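Local atomic coordinates of adenine phosphoribosyltransferase, putative (Trypanosoma brucei brucei, PDB entry 5VN4), a protein that probably catalyses the formation of AMP from adenine and 5-phospho-alpha-D-ribose 1-diphosphate in purine salvage, releasing diphosphate. Residues V34-S39 with V53-E58; D68-R73 with P207-V212; N147-L152 with T176-A181. One frame throughout, in Å; residues are numbered along the deposited sequence. Where two conformers were deposited one is given.

Contact 1: residues V34-S39 with V53-E58; sequences VYKWYS and VGNITE
Beside the adenine pocket, the short antiparallel pairing of strands 37-38 and 50-51 is fastened to helix 54-57 where Tyr-38 meets Asn-55. The two side chains reach toward each other tip to tip: Asn-55 ND2 donates to Tyr-38 OH over 3.0 Å, with an N-H...O angle of 159°. The hydroxyl lies almost in the amide plane, and ring and amide are nearly coplanar. A water takes a second hydrogen bond from the same nitrogen, Asn-55 ND2, at 2.9 Å, and one from Lys-36 N, bridging the amide to the backbone; the two bonds from ND2 probably hold the carboxamide's rotation. Lys-36 CB packs 3.8 Å from Asn-55 ND2, and Asn-55 CB lies against Val-34 O.

The apolar half is made by Ile-56, next to Asn-55, with Val-34 and Tyr-35. Ile-56 CD1 sits over the centre of the Tyr-35 ring in a CH-pi contact, 3.7 Å from its centroid, while Ile-56 CG1 covers the CE1 side at 3.7 Å from Tyr-35 CE1. Val-34 CG2 meets Ile-56 CD1 at 4.0 Å from another side. Tyr-35 also approaches Ala-51, an adenine-binding residue. Directional bonds from the amide nitrogen thus fix Asn-55, whereas van der Waals and CH-pi contact seat Ile-56 on Tyr-35, which stands in the second shell of the adenine pocket.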
# COMPACT_ATOMS: atom_id res chain seq x y z
N VAL A 34 -16.81 -10.55 6.47
CA VAL A 34 -15.81 -9.61 6.95
C VAL A 34 -15.95 -8.22 6.35
O VAL A 34 -15.65 -7.24 7.04
CB VAL A 34 -14.37 -10.14 6.81
CG1 VAL A 34 -14.16 -11.36 7.69
CG2 VAL A 34 -14.07 -10.45 5.37
N TYR A 35 -16.43 -8.09 5.11
CA TYR A 35 -16.55 -6.77 4.52
C TYR A 35 -17.67 -6.01 5.23
O TYR A 35 -18.78 -6.52 5.37
CB TYR A 35 -16.83 -6.87 3.01
CG TYR A 35 -15.88 -6.09 2.09
CD1 TYR A 35 -15.27 -4.90 2.49
CD2 TYR A 35 -15.60 -6.56 0.82
CE1 TYR A 35 -14.42 -4.20 1.62
CE2 TYR A 35 -14.75 -5.88 -0.04
CZ TYR A 35 -14.16 -4.71 0.36
OH TYR A 35 -13.33 -4.06 -0.52
N LYS A 36 -17.34 -4.83 5.75
CA LYS A 36 -18.33 -3.95 6.35
C LYS A 36 -18.39 -2.64 5.58
O LYS A 36 -17.40 -2.18 5.01
CB LYS A 36 -17.96 -3.62 7.81
CG LYS A 36 -17.72 -4.82 8.69
CD LYS A 36 -18.95 -5.71 8.78
CE LYS A 36 -18.66 -6.95 9.61
NZ LYS A 36 -19.80 -7.90 9.58
N TRP A 37 -19.57 -2.04 5.57
CA TRP A 37 -19.74 -0.72 5.00
C TRP A 37 -20.11 0.28 6.08
O TRP A 37 -20.69 -0.07 7.12
CB TRP A 37 -20.78 -0.70 3.88
CG TRP A 37 -22.17 -1.07 4.30
CD1 TRP A 37 -22.72 -2.32 4.30
CD2 TRP A 37 -23.19 -0.19 4.79
NE1 TRP A 37 -24.02 -2.27 4.76
CE2 TRP A 37 -24.33 -0.97 5.06
CE3 TRP A 37 -23.25 1.19 5.02
CZ2 TRP A 37 -25.51 -0.42 5.55
CZ3 TRP A 37 -24.44 1.73 5.51
CH2 TRP A 37 -25.55 0.93 5.77
N TYR A 38 -19.78 1.53 5.83
CA TYR A 38 -20.02 2.60 6.78
C TYR A 38 -20.84 3.69 6.10
O TYR A 38 -20.63 4.01 4.93
CB TYR A 38 -18.69 3.16 7.30
CG TYR A 38 -17.89 2.11 8.05
CD1 TYR A 38 -17.14 1.15 7.36
CD2 TYR A 38 -17.91 2.05 9.44
CE1 TYR A 38 -16.43 0.18 8.03
CE2 TYR A 38 -17.18 1.08 10.13
CZ TYR A 38 -16.45 0.15 9.41
OH TYR A 38 -15.73 -0.83 10.07
N SER A 39 -21.79 4.24 6.85
CA SER A 39 -22.62 5.32 6.33
C SER A 39 -21.83 6.62 6.37
O SER A 39 -20.75 6.69 6.97
CB SER A 39 -23.89 5.41 7.17
OG SER A 39 -23.59 5.87 8.48
N VAL A 53 -11.34 -0.86 3.48
CA VAL A 53 -10.42 -1.94 3.13
C VAL A 53 -9.72 -2.53 4.36
O VAL A 53 -9.26 -3.68 4.31
CB VAL A 53 -9.40 -1.45 2.09
CG1 VAL A 53 -8.33 -0.61 2.76
CG2 VAL A 53 -8.80 -2.62 1.32
N GLY A 54 -9.64 -1.79 5.46
CA GLY A 54 -8.94 -2.30 6.63
C GLY A 54 -9.56 -3.55 7.22
O GLY A 54 -8.86 -4.38 7.80
N ASN A 55 -10.88 -3.72 7.08
CA ASN A 55 -11.48 -4.97 7.57
C ASN A 55 -11.07 -6.16 6.72
O ASN A 55 -11.12 -7.30 7.20
CB ASN A 55 -12.99 -4.83 7.68
CG ASN A 55 -13.41 -3.87 8.78
OD1 ASN A 55 -12.93 -3.98 9.92
ND2 ASN A 55 -14.27 -2.92 8.45
N ILE A 56 -10.65 -5.93 5.48
CA ILE A 56 -10.10 -7.00 4.65
C ILE A 56 -8.67 -7.30 5.05
O ILE A 56 -8.30 -8.47 5.25
CB ILE A 56 -10.20 -6.62 3.16
CG1 ILE A 56 -11.66 -6.34 2.77
CG2 ILE A 56 -9.56 -7.72 2.29
CD1 ILE A 56 -12.61 -7.49 3.06
N THR A 57 -7.82 -6.27 5.15
CA THR A 57 -6.42 -6.52 5.47
C THR A 57 -6.26 -7.11 6.86
O THR A 57 -5.28 -7.81 7.13
CB THR A 57 -5.56 -5.26 5.30
OG1 THR A 57 -5.96 -4.25 6.22
CG2 THR A 57 -5.68 -4.73 3.89
N GLU A 58 -7.21 -6.84 7.76
CA GLU A 58 -7.18 -7.42 9.10
C GLU A 58 -7.59 -8.88 9.14
O GLU A 58 -7.50 -9.49 10.21
CB GLU A 58 -8.04 -6.59 10.05
CG GLU A 58 -7.40 -5.28 10.40
CD GLU A 58 -8.29 -4.39 11.22
OE1 GLU A 58 -9.15 -4.90 11.97
OE2 GLU A 58 -8.11 -3.15 11.13
O HOH W 1 -15.01 -3.09 5.69

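Contact 2: residues D68-R73 with P207-V212; sequences DFFVDR and PFVTLV
Leu-211 pushes its branched end into the hollow made by the side chains of Phe-69 and Phe-70. Its CD2 methyl is the leading bump: it lies over one face of the Phe-69 ring, displaced toward the rim, and approaches to 3.5 Å between Leu-211 CD2 and Phe-69 CD2. The methyl is 23° off the ring normal, a CH-pi contact. The second branch turns to the neighbouring ring, Leu-211 CD1 being 3.9 Å from Phe-70 CE2. The two rings also pack on each other: Phe-69 CD2 stands over the centre of the Phe-70 ring, and Phe-70 CG lies at the edge of the Phe-69 ring, near its plane. The CB bond of Phe-69 points toward the strand, and chi1 of 180° sets its CG anti to the backbone N.

Here helix 60-75 packs on one face of the central sheet of the phosphoribosyltransferase core; its 68-73 portion runs roughly antiparallel to strand 208-210, at 148°, with 11.8 Å between the axes. Large side chains bridge that gap. The chain turns a corner at Leu-211, whose side chain also touches Leu-27 and Phe-31 of helix 26-34.

Val-209 is the smaller bump, two residues earlier on the strand. Its CG1 fits against both rings, 4.2 Å from Phe-69 CE2 and 4.2 Å from Phe-70 CE1. The other methyl, Val-209 CG2, meets the guanidinium of Arg-73, 3.7 Å from NH2. The Arg-73 chain is extended from CG to NE and crosses the valine obliquely, and Arg-73 NE forms a salt bridge with Glu-179 OE2, on the adjoining strand 176-182. Leu-11 of strand 11-15 packs against Phe-69, Arg-73 and Val-209 together.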
# COMPACT_ATOMS: atom_id res chain seq x y z
N ASP A 68 -4.05 -15.92 -3.36
CA ASP A 68 -4.05 -17.21 -4.04
C ASP A 68 -4.86 -17.15 -5.32
O ASP A 68 -4.47 -17.73 -6.34
CB ASP A 68 -4.61 -18.29 -3.11
CG ASP A 68 -3.67 -18.66 -1.98
OD1 ASP A 68 -2.49 -18.26 -2.00
OD2 ASP A 68 -4.13 -19.35 -1.04
N PHE A 69 -6.00 -16.45 -5.29
CA PHE A 69 -6.83 -16.35 -6.49
C PHE A 69 -6.05 -15.74 -7.65
O PHE A 69 -6.00 -16.30 -8.75
CB PHE A 69 -8.09 -15.54 -6.22
CG PHE A 69 -8.96 -15.41 -7.44
CD1 PHE A 69 -9.90 -16.38 -7.73
CD2 PHE A 69 -8.79 -14.35 -8.32
CE1 PHE A 69 -10.68 -16.30 -8.88
CE2 PHE A 69 -9.57 -14.27 -9.47
CZ PHE A 69 -10.52 -15.24 -9.74
N PHE A 70 -5.43 -14.57 -7.41
CA PHE A 70 -4.78 -13.87 -8.51
C PHE A 70 -3.45 -14.50 -8.92
O PHE A 70 -3.12 -14.52 -10.11
CB PHE A 70 -4.65 -12.38 -8.20
CG PHE A 70 -5.94 -11.64 -8.31
CD1 PHE A 70 -6.52 -11.42 -9.56
CD2 PHE A 70 -6.59 -11.16 -7.18
CE1 PHE A 70 -7.70 -10.74 -9.69
CE2 PHE A 70 -7.79 -10.48 -7.31
CZ PHE A 70 -8.34 -10.26 -8.56
N VAL A 71 -2.69 -15.04 -7.97
CA VAL A 71 -1.47 -15.76 -8.33
C VAL A 71 -1.81 -16.95 -9.22
O VAL A 71 -1.21 -17.14 -10.28
CB VAL A 71 -0.68 -16.17 -7.08
CG1 VAL A 71 0.45 -17.13 -7.46
CG2 VAL A 71 -0.12 -14.93 -6.39
N ASP A 72 -2.80 -17.76 -8.81
CA ASP A 72 -3.18 -18.92 -9.61
C ASP A 72 -3.70 -18.50 -10.98
O ASP A 72 -3.39 -19.14 -11.99
CB ASP A 72 -4.23 -19.76 -8.89
CG ASP A 72 -4.89 -20.79 -9.80
OD1 ASP A 72 -5.90 -20.46 -10.46
OD2 ASP A 72 -4.38 -21.93 -9.87
N ARG A 73 -4.49 -17.42 -11.03
CA ARG A 73 -5.07 -16.97 -12.28
C ARG A 73 -3.98 -16.58 -13.28
O ARG A 73 -4.01 -16.99 -14.44
CB ARG A 73 -5.99 -15.78 -12.01
CG ARG A 73 -6.66 -15.22 -13.24
CD ARG A 73 -7.75 -14.25 -12.82
NE ARG A 73 -8.40 -13.65 -13.98
CZ ARG A 73 -9.37 -14.23 -14.67
NH1 ARG A 73 -9.83 -15.42 -14.31
NH2 ARG A 73 -9.89 -13.61 -15.72
N PRO A 207 -10.79 -7.60 -19.72
CA PRO A 207 -11.72 -7.96 -18.64
C PRO A 207 -11.44 -7.19 -17.36
O PRO A 207 -10.28 -6.94 -17.00
CB PRO A 207 -11.46 -9.46 -18.43
CG PRO A 207 -10.79 -9.92 -19.71
CD PRO A 207 -9.97 -8.73 -20.17
N PHE A 208 -12.52 -6.79 -16.68
CA PHE A 208 -12.47 -6.34 -15.29
C PHE A 208 -12.86 -7.52 -14.42
O PHE A 208 -13.89 -8.15 -14.65
CB PHE A 208 -13.49 -5.22 -15.05
CG PHE A 208 -13.02 -3.84 -15.46
CD1 PHE A 208 -12.35 -3.62 -16.65
CD2 PHE A 208 -13.33 -2.75 -14.66
CE1 PHE A 208 -11.96 -2.33 -17.02
CE2 PHE A 208 -12.95 -1.46 -15.01
CZ PHE A 208 -12.27 -1.24 -16.20
N VAL A 209 -12.04 -7.81 -13.41
CA VAL A 209 -12.29 -8.92 -12.49
C VAL A 209 -12.29 -8.35 -11.07
O VAL A 209 -11.23 -7.95 -10.57
CB VAL A 209 -11.23 -10.01 -12.64
CG1 VAL A 209 -11.42 -11.10 -11.58
CG2 VAL A 209 -11.27 -10.60 -14.05
N THR A 210 -13.46 -8.29 -10.44
CA THR A 210 -13.56 -7.83 -9.06
C THR A 210 -14.17 -8.95 -8.24
O THR A 210 -15.29 -9.39 -8.52
CB THR A 210 -14.40 -6.55 -8.94
OG1 THR A 210 -15.72 -6.78 -9.43
CG2 THR A 210 -13.76 -5.41 -9.72
N LEU A 211 -13.44 -9.41 -7.22
CA LEU A 211 -13.81 -10.66 -6.55
C LEU A 211 -15.24 -10.62 -6.02
O LEU A 211 -16.01 -11.56 -6.24
CB LEU A 211 -12.81 -10.99 -5.45
CG LEU A 211 -11.40 -11.28 -5.96
CD1 LEU A 211 -10.52 -11.79 -4.81
CD2 LEU A 211 -11.40 -12.27 -7.13
N VAL A 212 -15.60 -9.56 -5.29
CA VAL A 212 -16.99 -9.43 -4.87
C VAL A 212 -17.60 -8.16 -5.46
O VAL A 212 -16.94 -7.43 -6.22
CB VAL A 212 -17.21 -9.61 -3.35
CG1 VAL A 212 -16.81 -11.02 -2.93
CG2 VAL A 212 -16.44 -8.57 -2.56

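Contact 3: residues N147-L152 with T176-A181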
# COMPACT_ATOMS: atom_id res chain seq x y z
N ASN A 147 6.57 -3.65 -24.77
CA ASN A 147 6.64 -5.10 -24.76
C ASN A 147 6.10 -5.71 -23.47
O ASN A 147 6.16 -6.93 -23.30
CB ASN A 147 8.07 -5.56 -25.05
CG ASN A 147 8.51 -5.18 -26.45
OD1 ASN A 147 7.78 -5.40 -27.41
ND2 ASN A 147 9.69 -4.57 -26.56
N SER A 148 5.57 -4.89 -22.57
CA SER A 148 5.08 -5.36 -21.30
C SER A 148 3.64 -5.85 -21.42
O SER A 148 2.87 -5.39 -22.27
CB SER A 148 5.16 -4.24 -20.26
OG SER A 148 6.49 -3.76 -20.15
N ARG A 149 3.28 -6.79 -20.55
CA ARG A 149 1.92 -7.29 -20.41
C ARG A 149 1.51 -7.03 -18.97
O ARG A 149 2.02 -7.70 -18.05
CB ARG A 149 1.84 -8.77 -20.78
CG ARG A 149 1.97 -9.03 -22.28
CD ARG A 149 2.06 -10.52 -22.61
NE ARG A 149 1.08 -11.30 -21.86
CZ ARG A 149 -0.18 -11.50 -22.25
NH1 ARG A 149 -0.63 -10.97 -23.38
NH2 ARG A 149 -0.99 -12.23 -21.49
N VAL A 150 0.62 -6.07 -18.76
CA VAL A 150 0.39 -5.55 -17.42
C VAL A 150 -1.01 -5.83 -16.91
O VAL A 150 -1.98 -5.96 -17.67
CB VAL A 150 0.74 -4.05 -17.33
CG1 VAL A 150 2.12 -3.78 -17.90
CG2 VAL A 150 -0.30 -3.21 -18.03
N VAL A 151 -1.11 -5.91 -15.59
CA VAL A 151 -2.38 -5.95 -14.87
C VAL A 151 -2.46 -4.69 -14.02
O VAL A 151 -1.48 -4.36 -13.33
CB VAL A 151 -2.48 -7.20 -13.99
CG1 VAL A 151 -3.66 -7.11 -13.01
CG2 VAL A 151 -2.58 -8.45 -14.84
N LEU A 152 -3.59 -3.99 -14.07
CA LEU A 152 -3.88 -2.89 -13.15
C LEU A 152 -4.67 -3.43 -11.97
O LEU A 152 -5.63 -4.19 -12.16
CB LEU A 152 -4.74 -1.84 -13.86
CG LEU A 152 -4.02 -0.97 -14.89
CD1 LEU A 152 -5.04 -0.23 -15.75
CD2 LEU A 152 -3.08 -0.00 -14.21
N THR A 176 0.65 -3.78 -23.41
CA THR A 176 -0.57 -4.58 -23.48
C THR A 176 -1.21 -4.62 -22.10
O THR A 176 -0.56 -5.00 -21.12
CB THR A 176 -0.25 -5.99 -23.97
OG1 THR A 176 0.21 -5.92 -25.32
CG2 THR A 176 -1.48 -6.88 -23.90
N LEU A 177 -2.48 -4.23 -22.02
CA LEU A 177 -3.24 -4.31 -20.78
C LEU A 177 -3.98 -5.65 -20.79
O LEU A 177 -4.89 -5.86 -21.59
CB LEU A 177 -4.20 -3.13 -20.66
CG LEU A 177 -5.08 -3.11 -19.40
CD1 LEU A 177 -4.25 -3.20 -18.12
CD2 LEU A 177 -5.98 -1.88 -19.38
N VAL A 178 -3.56 -6.55 -19.91
CA VAL A 178 -4.12 -7.90 -19.89
C VAL A 178 -5.45 -7.93 -19.14
O VAL A 178 -6.42 -8.54 -19.61
CB VAL A 178 -3.09 -8.87 -19.28
CG1 VAL A 178 -3.68 -10.28 -19.18
CG2 VAL A 178 -1.82 -8.88 -20.11
N GLU A 179 -5.51 -7.29 -17.98
CA GLU A 179 -6.68 -7.41 -17.12
C GLU A 179 -6.64 -6.26 -16.13
O GLU A 179 -5.58 -5.73 -15.79
CB GLU A 179 -6.64 -8.75 -16.38
CG GLU A 179 -7.85 -9.06 -15.54
CD GLU A 179 -7.96 -10.55 -15.27
OE1 GLU A 179 -8.30 -11.29 -16.21
OE2 GLU A 179 -7.70 -10.96 -14.13
N VAL A 180 -7.83 -5.91 -15.66
CA VAL A 180 -8.05 -4.99 -14.55
C VAL A 180 -8.58 -5.82 -13.39
O VAL A 180 -9.52 -6.60 -13.57
CB VAL A 180 -9.07 -3.92 -14.98
CG1 VAL A 180 -9.72 -3.26 -13.79
CG2 VAL A 180 -8.40 -2.89 -15.91
N ALA A 181 -7.96 -5.67 -12.22
CA ALA A 181 -8.25 -6.51 -11.06
C ALA A 181 -8.64 -5.67 -9.85
O ALA A 181 -8.06 -4.61 -9.60
CB ALA A 181 -7.03 -7.37 -10.67
O HOH W 2 3.05 -5.79 -24.97
O HOH W 3 0.33 -9.16 -26.21
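Ser-148 O is held by two donors, Thr-176 N at 3.0 Å and a water at 2.7 Å. The same water accepts a hydrogen bond from Thr-176 OG1, so backbone and side chain of the threonine both engage the start of the pairing, one directly and one through solvent. From there the strands exchange bonds in parallel fashion: Val-150 N donates to Thr-176 O at 2.8 Å, nearly straight at 170°, and Val-178 N to Val-150 O. The next rung skips a residue. Leu-152 N reaches Glu-179 O at 3.2 Å, leaving Glu-179 N buried with no partner, and Ala-181 N then closes on Leu-152 O at 2.8 Å. The extra residue makes a beta bulge, centred on Val-178, whose psi of -45° is far from extended.

These neighbouring strands belong to the parallel core of the type I phosphoribosyltransferase fold, joined by a beta-alpha-beta crossover through helix 161-172. That helix covers the face bearing Val-150, Leu-152, Leu-177 and Val-180. There Leu-177 CD1, swung toward the partner strand, meets Leu-152 CD1 at 3.9 Å, the two leucines crossing at about a right angle; Val-150 CG2 flanks Leu-177 CD1.

On the face with Arg-149 and Val-151, Val-178 CG2 lies over the centre of the Arg-149 guanidinium, 3.7 Å from NH2. A chi3 of 44° bends the arginine chain and brings NE to where it donates to Pro-80 O. Further along, Val-151 CG1 packs on Ala-181 CB at 4.1 Å beneath helix 60-75, and Tyr-74 OH of that helix hydrogen-bonds to the buried Glu-179 OE2.

How the contacts relate
From the N terminus, contact 1 closes first, bringing residues 34-39 back onto helix 54-57 across 13 residues that include strand 50-51. Helix 60-75 follows directly and opens contact 2, a long closure completed only at strand 208-213. Contact 3 falls wholly within that span, pairing strands 149-153 and 176-182. None of the three cross. Contacts 2 and 3 meet in one sheet, where strands 176-182 and 208-213 are neighbours and Val-209 N probably bonds to Val-180 O. Tyr-35 packs on Val-212, so contacts 1 and 2 touch there; contact 3 lies remote from contact 1, on the opposite side of the chain's centre.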